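Local atomic coordinates of cysteine synthase (Fusobacterium nucleatum subsp. nucleatum strain ATCC 25586, PDB entry 5XEN), a protein that probably catalyses the pyridoxal 5'-phosphate-dependent synthesis of L-cysteine and acetate from O-acetyl-L-serine and hydrogen sulfide. Residues 44-49 against 295-300; 53-58 against 86-91; 65-70 against 138-143; 203-208 against 242-247. All coordinates share one frame; numbering follows the deposited sequence. Where two conformers were deposited one is given.

Interaction 1. Residues 44-49 against 295-300. With SER (serine), chain N.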
# COMPACT_ATOMS: atom_id res chain seq x y z
N SER B 44 -2.75 -7.13 1.21
CA SER B 44 -3.53 -8.21 0.57
C SER B 44 -4.79 -8.50 1.33
O SER B 44 -4.95 -8.09 2.51
CB SER B 44 -2.74 -9.48 0.39
OG SER B 44 -2.82 -10.36 1.51
N THR B 45 -5.68 -9.22 0.65
CA THR B 45 -6.92 -9.70 1.25
C THR B 45 -6.66 -10.63 2.44
O THR B 45 -7.53 -10.79 3.28
CB THR B 45 -7.85 -10.40 0.22
OG1 THR B 45 -9.21 -10.28 0.63
CG2 THR B 45 -7.51 -11.87 0.04
N LYS B 46 -5.48 -11.23 2.51
CA LYS B 46 -5.21 -12.24 3.54
C LYS B 46 -5.16 -11.64 4.92
O LYS B 46 -5.24 -12.38 5.90
CB LYS B 46 -3.90 -12.97 3.29
CG LYS B 46 -3.73 -13.56 1.92
CD LYS B 46 -4.75 -14.61 1.61
CE LYS B 46 -4.64 -15.01 0.15
NZ LYS B 46 -4.90 -13.82 -0.66
N ASP B 47 -5.03 -10.32 5.03
CA ASP B 47 -5.17 -9.63 6.34
C ASP B 47 -6.49 -10.06 7.01
O ASP B 47 -6.57 -10.23 8.24
CB ASP B 47 -5.25 -8.12 6.19
CG ASP B 47 -3.93 -7.44 5.94
OD1 ASP B 47 -2.91 -8.14 5.70
OD2 ASP B 47 -3.92 -6.17 5.93
N ARG B 48 -7.54 -10.21 6.19
CA ARG B 48 -8.84 -10.58 6.71
C ARG B 48 -8.88 -11.98 7.33
O ARG B 48 -9.47 -12.19 8.40
CB ARG B 48 -9.88 -10.53 5.61
CG ARG B 48 -10.08 -9.17 4.99
CD ARG B 48 -11.12 -9.30 3.88
NE ARG B 48 -11.28 -8.12 3.09
CZ ARG B 48 -12.20 -7.16 3.28
NH1 ARG B 48 -13.06 -7.23 4.29
NH2 ARG B 48 -12.23 -6.11 2.47
N ILE B 49 -8.26 -12.94 6.66
CA ILE B 49 -8.24 -14.27 7.16
C ILE B 49 -7.24 -14.45 8.27
O ILE B 49 -7.48 -15.26 9.18
CB ILE B 49 -8.08 -15.31 6.05
CG1 ILE B 49 -6.65 -15.44 5.50
CG2 ILE B 49 -9.09 -14.96 4.93
CD1 ILE B 49 -6.46 -16.70 4.65
N LEU B 295 -12.17 -9.30 -7.72
CA LEU B 295 -11.35 -9.15 -6.51
C LEU B 295 -9.88 -9.04 -6.89
O LEU B 295 -9.34 -9.90 -7.57
CB LEU B 295 -11.56 -10.32 -5.57
CG LEU B 295 -11.06 -10.09 -4.14
CD1 LEU B 295 -12.10 -9.35 -3.33
CD2 LEU B 295 -10.77 -11.41 -3.45
N SER B 296 -9.25 -7.91 -6.55
CA SER B 296 -7.80 -7.77 -6.68
C SER B 296 -7.19 -8.19 -5.35
O SER B 296 -7.36 -7.49 -4.35
CB SER B 296 -7.40 -6.35 -7.03
OG SER B 296 -6.01 -6.15 -6.86
N THR B 297 -6.50 -9.33 -5.33
CA THR B 297 -6.08 -9.91 -4.05
C THR B 297 -4.97 -9.14 -3.34
O THR B 297 -4.99 -9.00 -2.10
CB THR B 297 -5.70 -11.37 -4.25
OG1 THR B 297 -6.85 -12.05 -4.72
CG2 THR B 297 -5.22 -12.04 -2.97
N ASP B 298 -4.01 -8.64 -4.11
CA ASP B 298 -2.92 -7.87 -3.53
C ASP B 298 -2.41 -6.77 -4.44
O ASP B 298 -2.79 -6.68 -5.62
CB ASP B 298 -1.79 -8.79 -3.01
CG ASP B 298 -0.88 -9.34 -4.10
OD1 ASP B 298 -1.22 -9.25 -5.31
OD2 ASP B 298 0.18 -9.90 -3.74
N SER B 299 -1.58 -5.89 -3.88
CA SER B 299 -1.03 -4.83 -4.69
C SER B 299 0.27 -5.30 -5.37
O SER B 299 0.84 -6.34 -5.04
CB SER B 299 -0.77 -3.62 -3.83
OG SER B 299 0.30 -3.93 -2.96
N GLY B 300 0.68 -4.54 -6.38
CA GLY B 300 1.72 -4.97 -7.29
C GLY B 300 3.14 -4.68 -6.86
O GLY B 300 4.07 -5.13 -7.52
N SER N . -2.47 -17.26 -1.57
CA SER N . -2.45 -17.90 -0.27
C SER N . -1.21 -17.50 0.60
O SER N . -0.63 -18.37 1.32
CB SER N . -2.42 -19.36 -0.43
OG SER N . -1.08 -19.67 -0.76
OXT SER N . -1.04 -16.28 0.72

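Interaction 2. Residues 53-58 against 86-91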
# COMPACT_ATOMS: atom_id res chain seq x y z
N MET B 53 -8.72 -15.97 11.68
CA MET B 53 -8.16 -17.22 12.16
C MET B 53 -7.52 -17.02 13.53
O MET B 53 -7.69 -17.86 14.43
CB MET B 53 -7.17 -17.81 11.17
CG MET B 53 -7.82 -18.31 9.88
SD MET B 53 -6.71 -19.22 8.83
CE MET B 53 -5.48 -17.95 8.42
N ILE B 54 -6.81 -15.91 13.69
CA ILE B 54 -6.16 -15.65 14.99
C ILE B 54 -7.19 -15.31 16.08
O ILE B 54 -7.12 -15.86 17.17
CB ILE B 54 -5.10 -14.55 14.92
CG1 ILE B 54 -3.86 -15.05 14.13
CG2 ILE B 54 -4.74 -14.05 16.34
CD1 ILE B 54 -3.24 -16.35 14.60
N GLU B 55 -8.14 -14.44 15.78
CA GLU B 55 -9.10 -13.97 16.78
C GLU B 55 -10.02 -15.10 17.26
O GLU B 55 -10.32 -15.19 18.46
CB GLU B 55 -9.92 -12.78 16.31
CG GLU B 55 -9.12 -11.47 16.34
CD GLU B 55 -9.95 -10.24 16.02
OE1 GLU B 55 -10.99 -10.36 15.34
OE2 GLU B 55 -9.58 -9.14 16.46
N GLU B 56 -10.41 -15.98 16.34
CA GLU B 56 -11.24 -17.10 16.72
C GLU B 56 -10.45 -18.12 17.57
O GLU B 56 -10.98 -18.63 18.55
CB GLU B 56 -11.88 -17.76 15.49
CG GLU B 56 -12.94 -16.88 14.83
CD GLU B 56 -14.07 -16.46 15.75
OE1 GLU B 56 -14.64 -17.32 16.43
OE2 GLU B 56 -14.42 -15.26 15.77
N ALA B 57 -9.19 -18.36 17.21
CA ALA B 57 -8.34 -19.26 18.01
C ALA B 57 -8.10 -18.70 19.42
O ALA B 57 -8.12 -19.46 20.39
CB ALA B 57 -7.02 -19.52 17.29
N GLU B 58 -7.89 -17.39 19.52
CA GLU B 58 -7.80 -16.70 20.82
C GLU B 58 -9.03 -16.95 21.69
O GLU B 58 -8.89 -17.30 22.87
CB GLU B 58 -7.61 -15.18 20.66
CG GLU B 58 -6.25 -14.76 20.11
CD GLU B 58 -6.12 -13.26 19.87
OE1 GLU B 58 -7.13 -12.59 19.57
OE2 GLU B 58 -5.01 -12.72 20.02
N ALA B 86 2.82 -8.92 14.95
CA ALA B 86 3.56 -7.75 15.42
C ALA B 86 2.71 -6.92 16.38
O ALA B 86 3.13 -6.63 17.50
CB ALA B 86 4.08 -6.88 14.25
N VAL B 87 1.47 -6.62 16.00
CA VAL B 87 0.58 -5.84 16.85
C VAL B 87 0.28 -6.59 18.16
O VAL B 87 0.25 -5.98 19.24
CB VAL B 87 -0.75 -5.53 16.14
CG1 VAL B 87 -1.73 -4.87 17.10
CG2 VAL B 87 -0.50 -4.68 14.90
N LYS B 88 0.04 -7.90 18.04
CA LYS B 88 -0.37 -8.71 19.20
C LYS B 88 0.80 -9.22 20.06
O LYS B 88 0.57 -9.84 21.09
CB LYS B 88 -1.26 -9.87 18.73
CG LYS B 88 -2.62 -9.39 18.25
CD LYS B 88 -3.48 -10.55 17.80
CE LYS B 88 -4.87 -10.11 17.41
NZ LYS B 88 -5.79 -10.02 18.57
N ASN B 89 2.02 -8.98 19.61
CA ASN B 89 3.22 -9.52 20.20
C ASN B 89 3.25 -11.06 20.26
O ASN B 89 3.66 -11.63 21.27
CB ASN B 89 3.44 -8.93 21.60
CG ASN B 89 4.83 -9.20 22.13
OD1 ASN B 89 5.82 -9.20 21.39
ND2 ASN B 89 4.90 -9.45 23.43
N TYR B 90 2.82 -11.74 19.19
CA TYR B 90 2.99 -13.17 19.08
C TYR B 90 4.17 -13.48 18.17
O TYR B 90 4.50 -12.71 17.28
CB TYR B 90 1.78 -13.86 18.45
CG TYR B 90 0.47 -13.72 19.19
CD1 TYR B 90 0.42 -13.78 20.56
CD2 TYR B 90 -0.74 -13.64 18.50
CE1 TYR B 90 -0.79 -13.70 21.25
CE2 TYR B 90 -1.95 -13.57 19.17
CZ TYR B 90 -1.97 -13.58 20.55
OH TYR B 90 -3.16 -13.49 21.28
N LYS B 91 4.77 -14.63 18.40
CA LYS B 91 5.88 -15.15 17.62
C LYS B 91 5.31 -15.97 16.46
O LYS B 91 4.52 -16.88 16.69
CB LYS B 91 6.73 -16.05 18.52
CG LYS B 91 7.75 -16.90 17.80
CD LYS B 91 8.92 -16.07 17.44
CE LYS B 91 10.05 -16.89 16.84
NZ LYS B 91 11.14 -16.01 16.38

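Interaction 3. Residues 65-70 against 138-143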
# COMPACT_ATOMS: atom_id res chain seq x y z
N LYS B 65 0.21 -16.21 25.13
CA LYS B 65 1.15 -15.15 24.76
C LYS B 65 2.43 -15.71 24.21
O LYS B 65 3.05 -15.08 23.36
CB LYS B 65 1.43 -14.19 25.91
CG LYS B 65 0.15 -13.65 26.58
CD LYS B 65 -0.46 -12.49 25.83
CE LYS B 65 -1.76 -12.01 26.46
NZ LYS B 65 -1.54 -11.36 27.78
N ASP B 66 2.82 -16.91 24.63
CA ASP B 66 4.03 -17.56 24.14
C ASP B 66 3.77 -18.74 23.20
O ASP B 66 4.65 -19.55 22.97
CB ASP B 66 4.93 -18.01 25.32
CG ASP B 66 4.26 -19.01 26.24
OD1 ASP B 66 3.01 -19.03 26.27
OD2 ASP B 66 4.99 -19.75 26.93
N THR B 67 2.56 -18.85 22.66
CA THR B 67 2.28 -19.85 21.64
C THR B 67 2.97 -19.39 20.34
O THR B 67 2.82 -18.23 19.95
CB THR B 67 0.75 -19.95 21.42
OG1 THR B 67 0.11 -20.41 22.62
CG2 THR B 67 0.42 -20.87 20.24
N VAL B 68 3.69 -20.28 19.67
CA VAL B 68 4.31 -19.96 18.41
C VAL B 68 3.30 -20.28 17.31
O VAL B 68 2.77 -21.38 17.23
CB VAL B 68 5.61 -20.74 18.21
CG1 VAL B 68 6.25 -20.49 16.84
CG2 VAL B 68 6.58 -20.31 19.32
N ILE B 69 2.97 -19.26 16.52
CA ILE B 69 2.09 -19.47 15.37
C ILE B 69 2.95 -19.95 14.20
O ILE B 69 4.02 -19.38 13.94
CB ILE B 69 1.34 -18.20 15.05
CG1 ILE B 69 0.58 -17.82 16.33
CG2 ILE B 69 0.39 -18.43 13.85
CD1 ILE B 69 -0.15 -16.53 16.30
N ILE B 70 2.50 -21.01 13.53
CA ILE B 70 3.24 -21.59 12.43
C ILE B 70 2.27 -21.85 11.26
O ILE B 70 1.21 -22.42 11.47
CB ILE B 70 3.89 -22.93 12.80
CG1 ILE B 70 4.72 -22.84 14.09
CG2 ILE B 70 4.86 -23.31 11.67
CD1 ILE B 70 5.10 -24.21 14.62
N GLU B 138 8.60 -27.38 18.61
CA GLU B 138 7.86 -26.32 19.31
C GLU B 138 7.06 -26.92 20.43
O GLU B 138 6.23 -27.81 20.23
CB GLU B 138 6.89 -25.58 18.40
CG GLU B 138 7.55 -24.83 17.28
CD GLU B 138 8.51 -23.75 17.72
OE1 GLU B 138 8.31 -23.17 18.81
OE2 GLU B 138 9.47 -23.49 16.96
N LYS B 139 7.28 -26.41 21.63
CA LYS B 139 6.56 -26.86 22.82
C LYS B 139 5.09 -26.47 22.79
O LYS B 139 4.24 -27.15 23.35
CB LYS B 139 7.27 -26.36 24.09
CG LYS B 139 7.08 -24.89 24.42
CD LYS B 139 7.82 -24.51 25.69
CE LYS B 139 7.97 -23.02 25.82
NZ LYS B 139 6.66 -22.32 25.86
N LYS B 140 4.79 -25.34 22.15
CA LYS B 140 3.43 -24.85 22.15
C LYS B 140 3.21 -24.06 20.87
O LYS B 140 3.92 -23.11 20.60
CB LYS B 140 3.22 -23.92 23.33
CG LYS B 140 1.75 -23.68 23.57
CD LYS B 140 1.48 -22.50 24.49
CE LYS B 140 2.22 -22.55 25.80
NZ LYS B 140 1.94 -21.37 26.67
N TYR B 141 2.25 -24.51 20.08
CA TYR B 141 2.05 -23.90 18.77
C TYR B 141 0.58 -23.91 18.38
O TYR B 141 -0.25 -24.59 18.99
CB TYR B 141 2.90 -24.63 17.73
CG TYR B 141 2.54 -26.07 17.55
CD1 TYR B 141 1.42 -26.45 16.82
CD2 TYR B 141 3.30 -27.07 18.13
CE1 TYR B 141 1.06 -27.77 16.68
CE2 TYR B 141 2.97 -28.41 17.98
CZ TYR B 141 1.86 -28.75 17.24
OH TYR B 141 1.51 -30.05 17.08
N PHE B 142 0.27 -23.09 17.40
CA PHE B 142 -1.03 -23.06 16.78
C PHE B 142 -0.76 -22.95 15.27
O PHE B 142 0.00 -22.09 14.85
CB PHE B 142 -1.84 -21.85 17.24
CG PHE B 142 -3.12 -21.68 16.46
CD1 PHE B 142 -4.13 -22.63 16.58
CD2 PHE B 142 -3.32 -20.63 15.57
CE1 PHE B 142 -5.32 -22.53 15.85
CE2 PHE B 142 -4.51 -20.51 14.83
CZ PHE B 142 -5.50 -21.46 14.97
N VAL B 143 -1.37 -23.84 14.50
CA VAL B 143 -1.29 -23.82 13.06
C VAL B 143 -2.64 -23.34 12.54
O VAL B 143 -3.64 -24.03 12.65
CB VAL B 143 -0.98 -25.21 12.49
CG1 VAL B 143 -0.88 -25.18 10.95
CG2 VAL B 143 0.33 -25.71 13.10
O HOH W 1 6.66 -21.30 23.41

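Interaction 4. Residues 203-208 against 242-247. With CA (calcium ion), chain S.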
# COMPACT_ATOMS: atom_id res chain seq x y z
N PRO B 203 -14.58 -18.68 -10.29
CA PRO B 203 -13.19 -18.71 -9.90
C PRO B 203 -12.28 -18.70 -11.14
O PRO B 203 -12.67 -19.16 -12.23
CB PRO B 203 -13.08 -20.01 -9.16
CG PRO B 203 -14.00 -20.92 -9.94
CD PRO B 203 -15.14 -20.04 -10.36
N VAL B 204 -11.06 -18.22 -10.93
CA VAL B 204 -10.01 -18.27 -11.91
C VAL B 204 -8.85 -19.12 -11.43
O VAL B 204 -8.47 -19.07 -10.24
CB VAL B 204 -9.48 -16.85 -12.25
CG1 VAL B 204 -8.65 -16.91 -13.56
CG2 VAL B 204 -10.62 -15.86 -12.37
N GLU B 205 -8.28 -19.90 -12.35
CA GLU B 205 -7.07 -20.65 -12.08
C GLU B 205 -6.05 -20.46 -13.21
O GLU B 205 -6.41 -19.99 -14.29
CB GLU B 205 -7.41 -22.15 -11.86
CG GLU B 205 -7.81 -22.90 -13.11
CD GLU B 205 -8.16 -24.38 -12.89
OE1 GLU B 205 -7.98 -24.88 -11.75
OE2 GLU B 205 -8.60 -25.03 -13.86
N PRO B 206 -4.79 -20.85 -12.97
CA PRO B 206 -3.77 -20.68 -14.00
C PRO B 206 -4.01 -21.64 -15.17
O PRO B 206 -4.25 -22.82 -14.95
CB PRO B 206 -2.45 -20.99 -13.26
CG PRO B 206 -2.78 -20.93 -11.79
CD PRO B 206 -4.21 -21.34 -11.71
N ALA B 207 -3.95 -21.14 -16.40
CA ALA B 207 -4.09 -22.00 -17.58
C ALA B 207 -3.02 -23.11 -17.59
O ALA B 207 -3.30 -24.21 -18.01
CB ALA B 207 -4.05 -21.21 -18.88
N SER B 208 -1.83 -22.82 -17.06
CA SER B 208 -0.77 -23.83 -16.94
C SER B 208 -0.89 -24.76 -15.73
O SER B 208 -0.05 -25.62 -15.58
CB SER B 208 0.59 -23.15 -16.84
OG SER B 208 0.86 -22.37 -17.98
N ASP B 242 -19.86 -21.05 -11.37
CA ASP B 242 -20.71 -21.14 -12.56
C ASP B 242 -19.96 -21.61 -13.81
O ASP B 242 -20.57 -22.06 -14.77
CB ASP B 242 -21.47 -19.83 -12.73
CG ASP B 242 -22.48 -19.67 -11.62
OD1 ASP B 242 -23.29 -20.58 -11.46
OD2 ASP B 242 -22.42 -18.69 -10.84
N ASP B 243 -18.64 -21.55 -13.75
CA ASP B 243 -17.73 -22.05 -14.76
C ASP B 243 -16.34 -21.86 -14.15
O ASP B 243 -16.20 -21.14 -13.14
CB ASP B 243 -17.86 -21.23 -16.05
CG ASP B 243 -17.28 -21.90 -17.28
OD1 ASP B 243 -16.74 -23.03 -17.19
OD2 ASP B 243 -17.36 -21.28 -18.36
N ILE B 244 -15.34 -22.48 -14.72
CA ILE B 244 -13.96 -22.24 -14.31
C ILE B 244 -13.30 -21.36 -15.38
O ILE B 244 -13.26 -21.72 -16.55
CB ILE B 244 -13.15 -23.52 -14.21
CG1 ILE B 244 -13.88 -24.57 -13.35
CG2 ILE B 244 -11.82 -23.20 -13.56
CD1 ILE B 244 -14.12 -24.14 -11.93
N LEU B 245 -12.79 -20.20 -14.99
CA LEU B 245 -12.04 -19.36 -15.91
C LEU B 245 -10.54 -19.52 -15.73
O LEU B 245 -10.08 -19.96 -14.66
CB LEU B 245 -12.45 -17.90 -15.76
CG LEU B 245 -13.95 -17.60 -15.73
CD1 LEU B 245 -14.18 -16.12 -15.54
CD2 LEU B 245 -14.66 -18.15 -16.97
N VAL B 246 -9.77 -19.24 -16.78
CA VAL B 246 -8.34 -19.45 -16.73
C VAL B 246 -7.57 -18.29 -17.33
O VAL B 246 -8.12 -17.52 -18.10
CB VAL B 246 -7.89 -20.77 -17.43
CG1 VAL B 246 -8.53 -22.01 -16.79
CG2 VAL B 246 -8.18 -20.73 -18.93
N CYS B 247 -6.27 -18.22 -16.99
CA CYS B 247 -5.38 -17.23 -17.59
C CYS B 247 -3.95 -17.77 -17.72
O CYS B 247 -3.40 -18.36 -16.80
CB CYS B 247 -5.42 -15.95 -16.74
SG CYS B 247 -4.54 -14.55 -17.48
CA CA S . -25.45 -21.38 -10.77
O HOH W 2 -1.16 -20.00 -16.32

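Interaction 1. Residues 44-49 against 295-300
Ser44 and Asp298 form a single backbone bridge, their CA atoms 4.2 Å apart, and beside it Thr45 N donates to Thr297 O at 2.8 Å. The contact belongs to the buried cofactor site of a fold-type II pyridoxal-phosphate enzyme, and it exemplifies how main-chain bonding can fix the start of a helix beside a cofactor: the loop entering helix 46-59 is tied to the turn that follows strand 291-296. Thr297 O receives the Thr45 amide almost head-on, with a C=O...N angle of 163°, while the CA of Ser44 lies 3.1 Å from the same oxygen in a C-H...O contact. Next to this pair, Ser44 CB rests on Asp298 CB at 3.6 Å. The hydroxyl of Ser44 is folded back between its own N and carbonyl carbon (chi1 89°), which lets OG accept from Lys46 N at 3.0 Å, a capping bond in the turn that leads into the helix. The carboxylate of Asp298 leads away from Ser44, where OD2 is bonded to Tyr303, Lys302 and the cofactor-binding Asn76. Lys46, predicted to carry the cofactor, lies against pyridoxal phosphate, which also touches Thr297 and Asp298; the lysine was modelled in two conformers, and in one of them its chain passes close to the bound serine. Thr45 divides its two branches: OG1, held by Glu37, lies on the far side of CB from the backbone N (chi1 -153°), and CG2 approaches Thr297 CG2 at a slant, 3.8 Å away.

Interaction 2. Residues 53-58 against 86-91
Ile54 and Glu58, one turn apart on helix 46-59, face Lys88 and Tyr90 at the end of helix 76-88; the backbones stay well separated, with 10.0 Å between the CA atoms of Ile54 and Lys88, and side chains span the gap. A Schellman motif at Asn89, with its positive phi of 57°, ends the second helix and turns the chain toward strand 91-97, as part of the beta-alpha-beta unit formed by strand 68-72, helix 76-88 and strand 91-97. The example shows one carboxylate serving two partners near the protein surface. Lys88 runs out extended as far as CE and then bends (chi4 -86°), so that NZ faces the open end of the Glu58 carboxylate. From there it reaches OE1 at 3.1 Å and OE2 at 3.2 Å, on the syn side of each and a little out of the carboxylate plane, in a forked salt bridge. Tyr90 OH also points at OE2; the modelled separation of 2.4 Å is too short to be taken literally, but OE2 lies at the ring's edge, in its plane, and the carboxylate is turned 80° from the ring. Glu55 OE2 adds negative charge near Lys88 NZ, at 4.4 Å, too far for a salt bridge, and would probably help to hold the ammonium group. Beside the charged groups the packing is apolar: Ile54 and Tyr90 both lie on Ile69 of strand 68-72. One methyl group serves both partners: Ile54 CG2 lies 4.0 Å from Lys88 CD and equally 4.0 Å from Tyr90 CE2.

Interaction 3. Residues 65-70 against 138-143
Asp66 gathers two lysines at the outer end of this contact. Its OD1 takes a bond of 2.6 Å from Lys140 NZ, which comes in on the syn side but 30° out of the carboxylate plane, and OD2 receives a weak one of 3.2 Å from Lys139 NZ. Both lysine chains cross the aspartate at roughly a right angle. A water bridges the same corner, donating to Asp66 O and accepting from Lys139 NZ, while Lys140 NZ has a second anionic partner in Asp64. Ion pairs of this kind, partly open to solvent, illustrate how the loops before two paired strands can be clasped by side chains just ahead of the backbone pairing.

Backbone bonding then follows the parallel pattern. Val68 N donates to Lys140 O, Phe142 N to Val68 O and Ile70 N to Phe142 O, each at 3.0 Å, so short strand 141-142 is fastened as an edge of the four-stranded parallel sheet beside strand 68-72. C-H...O contacts accompany these bonds, among them Val143 CA to Ile70 O at 3.3 Å; that oxygen is buried and has no conventional partner in the model.

Apolar contacts occupy both faces. On the face of Val68 and Tyr141, Ile70 CD1 reaches Glu138 CG at 3.7 Å and Tyr141 CB at 3.8 Å, while Glu138 directs OE2 to Lys93. Tyr141 CG sits between its backbone N and carbonyl carbon (chi1 62°), and the end of the ring leads away from strand 68-72. On the other face, with Ile69 and Phe142, Thr67 CG2 lies 3.9 Å from Phe142 CB.

Interaction 4. Residues 203-208 against 242-247
Glu205 and Val246 lie side by side on one face of a parallel strand pair, pointing the same way, with Glu205 CG 3.9 Å from Val246 CG1. Glu205 starts between its own N and carbonyl carbon (chi1 72°) and then runs straight, carrying its carboxylate past Ile244, whose CG2 comes within 3.7 Å of OE2 as the two chains pass at a slant. The buried carboxylate is satisfied by Ser213 OG and by the backbone N of Leu212. Pro203 meets Ile244 differently, crossing it at about a right angle with CG 3.8 Å from CD1. Val204 and Leu245 share the opposite face, but their side chains touch only lightly; Val204 CG1 instead rests 3.5 Å from the Leu245 O. On this face the backbone, rather than side-chain interlocking, joins the strands, a good instance of how a sheet edge can be held. Leu245 N binds Pro203 O, Glu205 N binds Leu245 O and Cys247 N binds Glu205 O; then Ala207 N closes the row on Cys247 O at 2.9 Å, a straight bond whose donor nevertheless stands above the carbonyl plane. A water that accepts from Ser208 N donates to the same Cys247 O. At the other end, Asp242 OD1 binds a calcium ion at 2.4 Å, and OD2 pairs with Lys193. Strand 245-247 is the outermost on this side of the six-stranded sheet, following strand 200-206 in a beta-alpha-beta unit: helix 211-214 lies against the Glu205 and Val246 face, and helix 269-284 packs on Val204, Leu245 and Cys247 across the sheet.

Interaction 1 is wholly buried near the centre of the chain, whereas interaction 2 lies at the surface and interactions 3 and 4 are partly buried. Interactions 1 and 2 use opposite ends of helix 46-59: a backbone tie beside the cofactor at its start, charged side chains toward its end. Interactions 2 and 3 touch directly, Ala57 packing on Phe142 and Ile54 on Ile69, so that helix 46-59 packs on the parallel sheet, with a salt-bridged site in each contact. Interaction 4 lies about 33 Å from interaction 2, centre to centre, on the opposite side of the chain's centre, and shares the larger sheet with interaction 1. Interactions 3 and 4 each add an edge strand, to different sheets.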